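Local coordinates for protein lipase (Acinetobacter baumannii, PDB 4OPM) that probably hydrolyses the ester bonds of lipids, as a putative triacylglycerol lipase of the alpha/beta hydrolase fold, at residues Leu48-Leu53 / Pro76-Ser81. Residues are numbered along the deposited sequence; the frame is centred on the assembly and turned at random.
Sequences LLIHGL and PDLPGS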
loop_
_atom_site.group_PDB
_atom_site.type_symbol
_atom_site.label_atom_id
_atom_site.label_comp_id
_atom_site.label_asym_id
_atom_site.label_seq_id
_atom_site.Cartn_x
_atom_site.Cartn_y
_atom_site.Cartn_z
ATOM N N LEU A 48 1.276 -3.000 -10.443
ATOM C CA LEU A 48 0.196 -2.357 -9.701
ATOM C C LEU A 48 0.658 -2.172 -8.258
ATOM O O LEU A 48 0.975 -3.164 -7.596
ATOM C CB LEU A 48 -1.109 -3.181 -9.783
ATOM C CG LEU A 48 -2.321 -2.654 -8.991
ATOM C CD1 LEU A 48 -2.833 -1.334 -9.562
ATOM C CD2 LEU A 48 -3.447 -3.702 -8.953
ATOM N N LEU A 49 0.719 -0.907 -7.787
ATOM C CA LEU A 49 1.190 -0.582 -6.434
ATOM C C LEU A 49 0.035 -0.125 -5.593
ATOM O O LEU A 49 -0.658 0.825 -5.974
ATOM C CB LEU A 49 2.313 0.482 -6.452
ATOM C CG LEU A 49 3.473 0.248 -7.412
ATOM C CD1 LEU A 49 4.478 1.386 -7.336
ATOM C CD2 LEU A 49 4.157 -1.066 -7.122
ATOM N N ILE A 50 -0.204 -0.832 -4.460
ATOM C CA ILE A 50 -1.368 -0.585 -3.590
ATOM C C ILE A 50 -0.947 -0.035 -2.228
ATOM O O ILE A 50 -0.280 -0.732 -1.468
ATOM C CB ILE A 50 -2.215 -1.884 -3.413
ATOM C CG1 ILE A 50 -2.429 -2.632 -4.749
ATOM C CG2 ILE A 50 -3.557 -1.580 -2.709
ATOM C CD1 ILE A 50 -2.991 -4.046 -4.588
ATOM N N HIS A 51 -1.358 1.216 -1.923
ATOM C CA HIS A 51 -1.050 1.867 -0.646
ATOM C C HIS A 51 -1.896 1.273 0.507
ATOM O O HIS A 51 -2.821 0.485 0.274
ATOM C CB HIS A 51 -1.242 3.398 -0.738
ATOM C CG HIS A 51 -2.671 3.824 -0.887
ATOM N ND1 HIS A 51 -3.546 3.831 0.196
ATOM C CD2 HIS A 51 -3.334 4.261 -1.984
ATOM C CE1 HIS A 51 -4.700 4.276 -0.279
ATOM N NE2 HIS A 51 -4.617 4.558 -1.582
ATOM N N GLY A 52 -1.591 1.699 1.729
ATOM C CA GLY A 52 -2.275 1.226 2.927
ATOM C C GLY A 52 -3.332 2.163 3.481
ATOM O O GLY A 52 -3.695 3.158 2.842
ATOM N N LEU A 53 -3.812 1.852 4.702
ATOM C CA LEU A 53 -4.887 2.588 5.387
ATOM C C LEU A 53 -4.515 4.047 5.611
ATOM O O LEU A 53 -3.438 4.320 6.132
ATOM C CB LEU A 53 -5.217 1.912 6.729
ATOM C CG LEU A 53 -6.230 2.597 7.668
ATOM C CD1 LEU A 53 -7.621 2.584 7.092
ATOM C CD2 LEU A 53 -6.244 1.898 9.016
ATOM N N PRO A 76 -3.141 3.415 -7.865
ATOM C CA PRO A 76 -4.428 4.051 -7.571
ATOM C C PRO A 76 -4.539 4.615 -6.171
ATOM O O PRO A 76 -3.936 4.105 -5.219
ATOM C CB PRO A 76 -5.433 2.895 -7.741
ATOM C CG PRO A 76 -4.645 1.655 -7.400
ATOM C CD PRO A 76 -3.213 1.938 -7.789
ATOM N N ASP A 77 -5.363 5.651 -6.047
ATOM C CA ASP A 77 -5.856 6.137 -4.774
ATOM C C ASP A 77 -7.038 5.238 -4.440
ATOM O O ASP A 77 -8.020 5.205 -5.195
ATOM C CB ASP A 77 -6.312 7.603 -4.844
ATOM C CG ASP A 77 -5.224 8.641 -4.719
ATOM O OD1 ASP A 77 -4.247 8.395 -3.959
ATOM O OD2 ASP A 77 -5.403 9.737 -5.271
ATOM N N LEU A 78 -6.955 4.476 -3.365
ATOM C CA LEU A 78 -8.090 3.625 -3.014
ATOM C C LEU A 78 -9.248 4.466 -2.503
ATOM O O LEU A 78 -9.012 5.555 -1.969
ATOM C CB LEU A 78 -7.677 2.610 -1.910
ATOM C CG LEU A 78 -6.596 1.578 -2.264
ATOM C CD1 LEU A 78 -6.090 0.873 -1.007
ATOM C CD2 LEU A 78 -7.120 0.533 -3.254
ATOM N N PRO A 79 -10.500 3.973 -2.610
ATOM C CA PRO A 79 -11.630 4.666 -1.957
ATOM C C PRO A 79 -11.285 5.063 -0.512
ATOM O O PRO A 79 -10.715 4.257 0.238
ATOM C CB PRO A 79 -12.721 3.595 -1.967
ATOM C CG PRO A 79 -12.431 2.803 -3.192
ATOM C CD PRO A 79 -10.933 2.686 -3.194
ATOM N N GLY A 80 -11.576 6.310 -0.168
ATOM C CA GLY A 80 -11.294 6.878 1.142
ATOM C C GLY A 80 -9.993 7.653 1.168
ATOM O O GLY A 80 -9.696 8.315 2.161
ATOM N N SER A 81 -9.218 7.597 0.063
ATOM C CA SER A 81 -7.912 8.235 -0.050
ATOM C C SER A 81 -7.775 9.130 -1.265
ATOM O O SER A 81 -8.430 8.909 -2.280
ATOM C CB SER A 81 -6.822 7.176 -0.130
ATOM O OG SER A 81 -6.687 6.488 1.100
HETATM O O HOH W 1 -1.817 2.706 -4.294
#
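The imidazole of H51 reaches across to the loop 76-81, its NE2 accepting the backbone N-H of L78 at 2.9 Å in an almost straight bond (175° at the hydrogen), with the donor tilted 22° from the ring plane. On the other nitrogen, ND1 donates to the carbonyl O of G52 at 2.7 Å, in the ring plane and on a carbonyl lone pair. The two bonds fix the ring's rotation and are consistent with a neutral imidazole protonated on ND1. With CG between the backbone N and the carbonyl carbon (chi1 69°), ND1 faces G52 O. L78 lays CD1 over one ring face, 4.0 Å from the centroid, as a CH-pi contact displaced toward the rim; the same methyl meets I50 CG2, the two side chains crossing at about a right angle. P76 O and D77 CA lie at the ring edge, while S81 OG, hydrogen-bonded to G55 O, approaches CE1 obliquely at 3.3 Å. Where the strands part, a water links the two backbones, donating to L49 O and P76 O and accepting from H51 N. Earlier in the strand, L48 CD1 packs on P76 CD at 3.7 Å, with L101 of helix 94-107 against both residues. The contact joins the ends of neighbouring parallel strands 46-50 and 72-76, beside the probable nucleophile elbow touched by I50; H51-G52 is the His-Gly motif that follows this strand in many alpha/beta hydrolases, where the loop helps form the oxyanion hole.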